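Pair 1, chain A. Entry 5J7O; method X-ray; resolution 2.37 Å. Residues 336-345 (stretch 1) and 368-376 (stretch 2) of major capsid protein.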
# COMPACT_ATOMS: atom_id res chain seq x y z
N ALA A 336 -4.88 15.47 24.00
CA ALA A 336 -4.28 14.15 24.10
C ALA A 336 -3.15 14.22 25.11
O ALA A 336 -2.60 15.30 25.36
CB ALA A 336 -3.76 13.67 22.74
N PRO A 337 -2.80 13.09 25.73
CA PRO A 337 -1.72 13.11 26.73
C PRO A 337 -0.41 13.63 26.14
O PRO A 337 -0.07 13.33 24.99
CB PRO A 337 -1.60 11.64 27.15
CG PRO A 337 -2.94 11.07 26.88
CD PRO A 337 -3.44 11.77 25.65
N GLY A 338 0.30 14.41 26.93
CA GLY A 338 1.57 15.00 26.54
C GLY A 338 2.75 14.23 27.10
O GLY A 338 2.75 13.00 27.14
N ASN A 339 3.76 14.97 27.54
CA ASN A 339 4.98 14.37 28.09
C ASN A 339 4.80 14.08 29.58
O ASN A 339 5.54 14.56 30.44
CB ASN A 339 6.18 15.28 27.84
CG ASN A 339 7.50 14.59 28.10
OD1 ASN A 339 7.60 13.37 28.02
ND2 ASN A 339 8.52 15.37 28.42
N LEU A 340 3.79 13.26 29.87
CA LEU A 340 3.48 12.86 31.24
C LEU A 340 2.98 11.42 31.20
O LEU A 340 1.99 11.14 30.53
CB LEU A 340 2.44 13.78 31.87
CG LEU A 340 2.08 13.54 33.34
CD1 LEU A 340 3.24 13.91 34.25
CD2 LEU A 340 0.83 14.32 33.71
N PHE A 341 3.66 10.53 31.92
CA PHE A 341 3.36 9.11 31.86
C PHE A 341 3.21 8.55 33.27
O PHE A 341 3.96 8.91 34.18
CB PHE A 341 4.47 8.34 31.13
CG PHE A 341 4.81 8.92 29.79
CD1 PHE A 341 4.14 8.50 28.65
CD2 PHE A 341 5.81 9.87 29.66
CE1 PHE A 341 4.46 9.03 27.41
CE2 PHE A 341 6.13 10.41 28.43
CZ PHE A 341 5.45 9.99 27.30
N LEU A 342 2.23 7.67 33.44
CA LEU A 342 2.02 6.97 34.70
C LEU A 342 2.87 5.70 34.70
O LEU A 342 2.66 4.81 33.88
CB LEU A 342 0.55 6.62 34.91
CG LEU A 342 0.24 5.76 36.13
CD1 LEU A 342 0.35 6.57 37.41
CD2 LEU A 342 -1.13 5.10 36.02
N GLN A 343 3.83 5.63 35.62
CA GLN A 343 4.70 4.47 35.76
C GLN A 343 4.08 3.50 36.75
O GLN A 343 3.87 3.84 37.92
CB GLN A 343 6.10 4.89 36.21
CG GLN A 343 7.03 3.72 36.49
CD GLN A 343 8.43 4.18 36.86
OE1 GLN A 343 8.72 5.37 36.89
NE2 GLN A 343 9.31 3.22 37.14
N THR A 344 3.77 2.29 36.28
CA THR A 344 3.21 1.23 37.12
C THR A 344 4.27 0.16 37.31
O THR A 344 4.65 -0.52 36.35
CB THR A 344 1.95 0.64 36.50
OG1 THR A 344 0.90 1.62 36.51
CG2 THR A 344 1.49 -0.59 37.26
N THR A 345 4.76 0.01 38.54
CA THR A 345 5.83 -0.92 38.85
C THR A 345 5.39 -1.89 39.93
O THR A 345 4.86 -1.48 40.97
CB THR A 345 7.09 -0.18 39.31
OG1 THR A 345 6.76 0.76 40.33
CG2 THR A 345 7.73 0.54 38.15
N ASN A 368 12.03 -9.67 41.13
CA ASN A 368 11.41 -9.41 39.84
C ASN A 368 10.82 -8.00 39.85
O ASN A 368 10.26 -7.56 40.85
CB ASN A 368 10.30 -10.42 39.52
CG ASN A 368 10.85 -11.81 39.24
OD1 ASN A 368 11.26 -12.53 40.15
ND2 ASN A 368 10.85 -12.19 37.97
N ARG A 369 10.96 -7.31 38.72
CA ARG A 369 10.35 -6.00 38.53
C ARG A 369 9.54 -6.01 37.24
O ARG A 369 10.01 -6.49 36.21
CB ARG A 369 11.40 -4.88 38.49
CG ARG A 369 10.82 -3.52 38.13
CD ARG A 369 11.85 -2.41 38.28
NE ARG A 369 11.34 -1.14 37.76
CZ ARG A 369 11.94 0.03 37.94
NH1 ARG A 369 13.06 0.11 38.64
NH2 ARG A 369 11.40 1.13 37.42
N TYR A 370 8.32 -5.48 37.31
CA TYR A 370 7.44 -5.36 36.16
C TYR A 370 7.02 -3.90 36.05
O TYR A 370 6.45 -3.34 37.00
CB TYR A 370 6.21 -6.26 36.31
CG TYR A 370 6.52 -7.71 36.60
CD1 TYR A 370 6.55 -8.65 35.58
CD2 TYR A 370 6.77 -8.14 37.90
CE1 TYR A 370 6.83 -9.99 35.84
CE2 TYR A 370 7.05 -9.47 38.17
CZ TYR A 370 7.08 -10.39 37.14
OH TYR A 370 7.35 -11.71 37.41
N THR A 371 7.30 -3.27 34.91
CA THR A 371 7.11 -1.84 34.74
C THR A 371 6.37 -1.55 33.45
O THR A 371 6.83 -1.92 32.36
CB THR A 371 8.45 -1.10 34.75
OG1 THR A 371 9.12 -1.33 36.00
CG2 THR A 371 8.24 0.40 34.55
N THR A 372 5.23 -0.87 33.56
CA THR A 372 4.46 -0.38 32.42
C THR A 372 4.32 1.13 32.52
O THR A 372 4.49 1.73 33.59
CB THR A 372 3.07 -1.03 32.35
OG1 THR A 372 2.23 -0.48 33.37
CG2 THR A 372 3.16 -2.53 32.53
N TYR A 373 4.00 1.75 31.38
CA TYR A 373 3.81 3.19 31.31
C TYR A 373 2.51 3.50 30.59
O TYR A 373 2.19 2.88 29.57
CB TYR A 373 4.98 3.88 30.58
CG TYR A 373 6.34 3.55 31.15
CD1 TYR A 373 6.84 4.24 32.24
CD2 TYR A 373 7.11 2.54 30.60
CE1 TYR A 373 8.08 3.94 32.77
CE2 TYR A 373 8.36 2.23 31.12
CZ TYR A 373 8.84 2.94 32.20
OH TYR A 373 10.07 2.63 32.72
N THR A 374 1.76 4.45 31.13
CA THR A 374 0.46 4.83 30.58
C THR A 374 0.42 6.34 30.39
O THR A 374 0.49 7.09 31.40
CB THR A 374 -0.68 4.37 31.49
OG1 THR A 374 -0.39 3.06 31.98
CG2 THR A 374 -1.99 4.34 30.72
N PRO A 375 0.32 6.84 29.16
CA PRO A 375 0.18 8.29 28.95
C PRO A 375 -1.01 8.85 29.72
O PRO A 375 -2.08 8.24 29.77
CB PRO A 375 -0.01 8.41 27.44
CG PRO A 375 0.68 7.21 26.88
CD PRO A 375 0.44 6.11 27.89
N THR A 376 -0.81 10.02 30.32
CA THR A 376 -1.76 10.58 31.28
C THR A 376 -2.09 12.01 30.91
O THR A 376 -1.21 12.80 30.56
CB THR A 376 -1.19 10.51 32.70
OG1 THR A 376 -0.86 9.16 33.03
CG2 THR A 376 -2.21 11.03 33.71
O HOH W 1 -0.38 15.32 29.19
O HOH W 2 1.32 2.61 33.79

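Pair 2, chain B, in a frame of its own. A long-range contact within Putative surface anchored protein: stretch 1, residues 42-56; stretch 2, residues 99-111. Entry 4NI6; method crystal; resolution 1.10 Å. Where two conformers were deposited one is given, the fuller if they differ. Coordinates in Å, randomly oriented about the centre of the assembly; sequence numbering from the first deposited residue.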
# COMPACT_ATOMS: atom_id res chain seq x y z
N LEU B 42 -12.18 -10.46 5.14
CA LEU B 42 -13.10 -9.74 4.29
C LEU B 42 -14.29 -10.65 3.95
O LEU B 42 -14.38 -11.79 4.43
CB LEU B 42 -12.37 -9.27 3.02
CG LEU B 42 -11.15 -8.37 3.29
CD1 LEU B 42 -10.69 -7.70 2.00
CD2 LEU B 42 -11.41 -7.34 4.36
N VAL B 43 -15.18 -10.16 3.11
CA VAL B 43 -16.37 -10.94 2.78
C VAL B 43 -16.19 -11.52 1.37
O VAL B 43 -15.96 -10.81 0.38
CB VAL B 43 -17.65 -10.07 2.83
CG1 VAL B 43 -18.88 -10.89 2.41
CG2 VAL B 43 -17.83 -9.53 4.25
N ALA B 44 -16.18 -12.84 1.30
CA ALA B 44 -15.99 -13.52 0.04
C ALA B 44 -16.89 -12.98 -1.07
O ALA B 44 -18.12 -12.77 -0.86
CB ALA B 44 -16.19 -15.02 0.22
N ASN B 45 -16.28 -12.79 -2.24
CA ASN B 45 -16.95 -12.44 -3.47
C ASN B 45 -17.42 -11.01 -3.54
O ASN B 45 -18.02 -10.61 -4.53
CB ASN B 45 -18.06 -13.43 -3.81
CG ASN B 45 -17.56 -14.85 -3.80
OD1 ASN B 45 -16.57 -15.17 -4.46
ND2 ASN B 45 -18.21 -15.70 -3.01
N GLU B 46 -17.14 -10.24 -2.49
CA GLU B 46 -17.55 -8.85 -2.45
C GLU B 46 -16.48 -7.93 -3.07
O GLU B 46 -15.26 -8.15 -2.87
CB GLU B 46 -17.83 -8.40 -1.00
CG GLU B 46 -19.12 -8.95 -0.43
CD GLU B 46 -20.35 -8.43 -1.12
OE1 GLU B 46 -20.44 -7.28 -1.58
OE2 GLU B 46 -21.36 -9.08 -0.89
N LYS B 47 -16.93 -6.86 -3.71
CA LYS B 47 -16.03 -5.85 -4.29
C LYS B 47 -15.66 -4.80 -3.25
O LYS B 47 -16.50 -4.41 -2.39
CB LYS B 47 -16.71 -5.14 -5.46
CG LYS B 47 -16.93 -6.03 -6.67
CD LYS B 47 -17.31 -5.27 -7.93
CE LYS B 47 -18.62 -4.51 -7.78
NZ LYS B 47 -19.17 -4.04 -9.09
N TYR B 48 -14.41 -4.33 -3.36
CA TYR B 48 -13.84 -3.28 -2.50
C TYR B 48 -13.17 -2.22 -3.36
O TYR B 48 -12.64 -2.56 -4.42
CB TYR B 48 -12.79 -3.85 -1.53
CG TYR B 48 -13.39 -4.77 -0.48
CD1 TYR B 48 -13.76 -6.08 -0.80
CD2 TYR B 48 -13.49 -4.35 0.83
CE1 TYR B 48 -14.37 -6.91 0.15
CE2 TYR B 48 -14.11 -5.15 1.78
CZ TYR B 48 -14.50 -6.44 1.44
OH TYR B 48 -15.16 -7.26 2.35
N ASN B 49 -13.29 -0.97 -2.94
CA ASN B 49 -12.48 0.10 -3.49
C ASN B 49 -11.15 0.08 -2.72
O ASN B 49 -11.11 0.34 -1.52
CB ASN B 49 -13.14 1.45 -3.19
CG ASN B 49 -14.67 1.49 -3.45
OD1 ASN B 49 -15.46 1.95 -2.59
ND2 ASN B 49 -15.08 1.16 -4.65
N LEU B 50 -10.03 -0.17 -3.43
CA LEU B 50 -8.70 -0.21 -2.82
C LEU B 50 -7.97 1.07 -3.17
O LEU B 50 -7.71 1.31 -4.36
CB LEU B 50 -7.94 -1.43 -3.31
CG LEU B 50 -6.51 -1.55 -2.73
CD1 LEU B 50 -6.53 -1.80 -1.23
CD2 LEU B 50 -5.70 -2.62 -3.44
N THR B 51 -7.70 1.89 -2.18
CA THR B 51 -6.88 3.10 -2.39
C THR B 51 -5.51 2.92 -1.77
O THR B 51 -5.37 2.68 -0.59
CB THR B 51 -7.53 4.33 -1.76
OG1 THR B 51 -8.80 4.57 -2.39
CG2 THR B 51 -6.63 5.59 -1.94
N GLY B 52 -4.48 3.02 -2.61
CA GLY B 52 -3.10 3.03 -2.15
C GLY B 52 -2.49 4.39 -2.29
O GLY B 52 -2.81 5.13 -3.21
N LYS B 53 -1.73 4.77 -1.27
CA LYS B 53 -1.03 6.04 -1.26
C LYS B 53 0.44 5.82 -1.00
O LYS B 53 0.84 5.02 -0.15
CB LYS B 53 -1.59 6.96 -0.20
CG LYS B 53 -3.02 7.39 -0.51
CD LYS B 53 -3.60 8.25 0.60
CE LYS B 53 -5.03 8.64 0.26
NZ LYS B 53 -5.05 9.40 -1.03
N LEU B 54 1.28 6.54 -1.75
CA LEU B 54 2.72 6.55 -1.52
C LEU B 54 3.04 7.86 -0.80
O LEU B 54 2.79 8.93 -1.34
CB LEU B 54 3.48 6.48 -2.85
CG LEU B 54 4.99 6.36 -2.77
CD1 LEU B 54 5.41 5.10 -2.02
CD2 LEU B 54 5.59 6.38 -4.17
N MET B 55 3.53 7.75 0.43
CA MET B 55 3.76 8.92 1.30
C MET B 55 5.25 9.14 1.51
O MET B 55 5.97 8.20 1.85
CB MET B 55 3.14 8.63 2.66
CG MET B 55 1.66 8.23 2.61
SD MET B 55 0.54 9.45 1.85
CE MET B 55 0.62 10.71 3.10
N HIS B 56 5.70 10.36 1.31
CA HIS B 56 7.05 10.79 1.68
C HIS B 56 7.09 10.99 3.17
O HIS B 56 6.29 11.74 3.74
CB HIS B 56 7.36 12.06 0.90
CG HIS B 56 8.69 12.66 1.19
ND1 HIS B 56 8.93 13.96 0.95
CD2 HIS B 56 9.87 12.14 1.72
CE1 HIS B 56 10.22 14.24 1.21
NE2 HIS B 56 10.80 13.15 1.71
N VAL B 99 6.65 5.47 2.17
CA VAL B 99 5.86 4.34 2.69
C VAL B 99 4.51 4.25 1.98
O VAL B 99 3.92 5.25 1.65
CB VAL B 99 5.72 4.45 4.22
CG1 VAL B 99 4.93 5.69 4.65
CG2 VAL B 99 5.12 3.19 4.85
N VAL B 100 4.10 3.01 1.77
CA VAL B 100 2.79 2.74 1.16
C VAL B 100 1.71 2.50 2.20
O VAL B 100 1.94 1.74 3.15
CB VAL B 100 2.84 1.54 0.22
CG1 VAL B 100 1.47 1.24 -0.39
CG2 VAL B 100 3.87 1.75 -0.89
N PHE B 101 0.63 3.26 2.06
CA PHE B 101 -0.61 3.06 2.82
C PHE B 101 -1.64 2.37 1.92
O PHE B 101 -1.71 2.64 0.72
CB PHE B 101 -1.15 4.41 3.20
CG PHE B 101 -0.46 5.10 4.35
CD1 PHE B 101 0.68 4.59 4.96
CD2 PHE B 101 -0.97 6.31 4.81
CE1 PHE B 101 1.30 5.26 6.00
CE2 PHE B 101 -0.37 6.99 5.87
CZ PHE B 101 0.77 6.47 6.45
N GLU B 102 -2.52 1.54 2.52
CA GLU B 102 -3.62 0.89 1.77
C GLU B 102 -4.91 0.95 2.59
O GLU B 102 -4.87 0.83 3.81
CB GLU B 102 -3.30 -0.58 1.53
CG GLU B 102 -2.14 -0.85 0.59
CD GLU B 102 -2.41 -0.57 -0.89
OE1 GLU B 102 -1.45 -0.74 -1.70
OE2 GLU B 102 -3.48 -0.07 -1.26
N ASN B 103 -6.00 1.24 1.90
CA ASN B 103 -7.32 1.31 2.49
C ASN B 103 -8.29 0.59 1.57
O ASN B 103 -8.48 0.98 0.42
CB ASN B 103 -7.70 2.76 2.60
CG ASN B 103 -8.99 2.97 3.34
OD1 ASN B 103 -8.99 3.30 4.52
ND2 ASN B 103 -10.10 2.75 2.66
N ALA B 104 -8.96 -0.43 2.11
CA ALA B 104 -9.97 -1.19 1.35
C ALA B 104 -11.34 -0.91 1.97
O ALA B 104 -11.55 -1.13 3.16
CB ALA B 104 -9.71 -2.68 1.45
N GLU B 105 -12.24 -0.40 1.15
CA GLU B 105 -13.59 -0.09 1.61
C GLU B 105 -14.59 -0.88 0.75
O GLU B 105 -14.60 -0.77 -0.47
CB GLU B 105 -13.87 1.39 1.43
CG GLU B 105 -15.30 1.81 1.80
CD GLU B 105 -15.65 3.18 1.26
OE1 GLU B 105 -15.45 3.43 0.05
OE2 GLU B 105 -16.10 4.00 2.07
N SER B 106 -15.50 -1.63 1.38
CA SER B 106 -16.44 -2.41 0.56
C SER B 106 -17.34 -1.49 -0.26
O SER B 106 -17.69 -0.39 0.19
CB SER B 106 -17.24 -3.39 1.41
OG SER B 106 -18.09 -2.72 2.35
N VAL B 107 -17.76 -1.97 -1.44
CA VAL B 107 -18.69 -1.24 -2.27
C VAL B 107 -20.11 -1.25 -1.67
O VAL B 107 -20.80 -0.23 -1.68
CB VAL B 107 -18.71 -1.81 -3.70
CG1 VAL B 107 -19.82 -1.17 -4.54
CG2 VAL B 107 -17.35 -1.60 -4.37
N GLU B 108 -20.49 -2.40 -1.13
CA GLU B 108 -21.80 -2.60 -0.51
C GLU B 108 -21.73 -2.38 1.00
O GLU B 108 -20.67 -2.52 1.62
CB GLU B 108 -22.29 -4.02 -0.80
CG GLU B 108 -22.29 -4.39 -2.26
CD GLU B 108 -23.35 -3.67 -3.05
OE1 GLU B 108 -23.24 -3.65 -4.30
OE2 GLU B 108 -24.32 -3.17 -2.44
N ASN B 109 -22.89 -2.08 1.60
CA ASN B 109 -22.98 -2.12 3.05
C ASN B 109 -22.88 -3.56 3.53
O ASN B 109 -23.62 -4.43 3.04
CB ASN B 109 -24.31 -1.48 3.52
CG ASN B 109 -24.32 0.03 3.36
OD1 ASN B 109 -23.28 0.69 3.46
ND2 ASN B 109 -25.50 0.59 3.11
N LEU B 110 -21.99 -3.82 4.48
CA LEU B 110 -21.74 -5.16 4.97
C LEU B 110 -21.81 -5.26 6.50
O LEU B 110 -21.75 -6.35 7.04
CB LEU B 110 -20.38 -5.67 4.49
CG LEU B 110 -20.16 -5.82 2.97
CD1 LEU B 110 -18.70 -6.18 2.70
CD2 LEU B 110 -21.09 -6.88 2.40
N ILE B 111 -22.03 -4.11 7.16
CA ILE B 111 -22.03 -4.02 8.64
C ILE B 111 -23.20 -3.15 9.14
O ILE B 111 -23.61 -2.21 8.45
CB ILE B 111 -20.71 -3.40 9.15
CG1 ILE B 111 -19.54 -4.35 8.89
CG2 ILE B 111 -20.81 -3.03 10.62
CD1 ILE B 111 -18.18 -3.74 9.16
O HOH W 3 -19.00 -4.87 -1.28

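Both pairs are two-stranded antiparallel ladders with nearly the same twist: the strand axes run at 156° in pair 1 and 154° in pair 2, approaching to 4.3 Å in each. Fourteen central residues superpose with an RMSD of 0.5 Å over N, CA and C. The match sets Phe A341 on Tyr B48 and Pro A375 on Ser B106, and continues to Thr A345 on Gly B52 and Thr A371 on Glu B102.

The hydrogen bonds follow the same register. In pair 1, Leu A342 N donates to Thr A374 O (2.7 Å) and Thr A374 N to Leu A342 O (2.9 Å); at the matched positions Asn B49 N donates to Glu B105 O (2.8 Å) and Glu B105 N to Asn B49 O (3.0 Å). The closing bond also has a counterpart, from Thr A376 N to Leu A340 O (3.0 Å) and from Val B107 N to Lys B47 O (2.9 Å).

An aromatic residue adjoins the end of each ladder, and the side-chain centres of Phe A341 and Tyr B48 lie 1.0 Å apart after superposition. Phe A341 CD1 lies 4.1 Å from Pro A375 CG, a contact between apolar groups. Tyr B48 instead receives Ser B106, whose CB sits 4.1 Å from the centroid of the Tyr B48 ring, 29° off its normal. The tyrosine hydroxyl adds a link within its own stretch, accepting from Val B43 N, with 3.0 Å between that nitrogen and Tyr B48 OH.

One step inward the size is distributed differently. Gln A343 CG packs obliquely against Tyr A373 CE1 at 3.9 Å, whereas in pair 2 a leucine meets an alanine, with Leu B50 CD1 4.3 Å from Ala B104 CB.

At the next pair on this face, Thr A345 CG2 approaches Thr A371 OG1 to 3.2 Å. Gly B52 leaves space that the Glu B102 carboxylate enters: Glu B102 OE2 is 3.2 Å from Gly B52 CA, and an ideal CB on the glycine would lie 2.9 Å from that oxygen, a clash.

The other face contrasts in its polar chemistry. In pair 1 a water donates to Leu A342 O (2.6 Å from the water oxygen) and to Thr A372 OG1 (3.2 Å), and also hydrogen-bonds Thr A344 OG1 (2.9 Å) and Thr A374 OG1 (2.5 Å), tying three threonines to the backbone. In pair 2, Asn B49 OD1 and Glu B105 OE1 stand 3.0 Å apart as two acceptors, so their proximity is not a hydrogen bond.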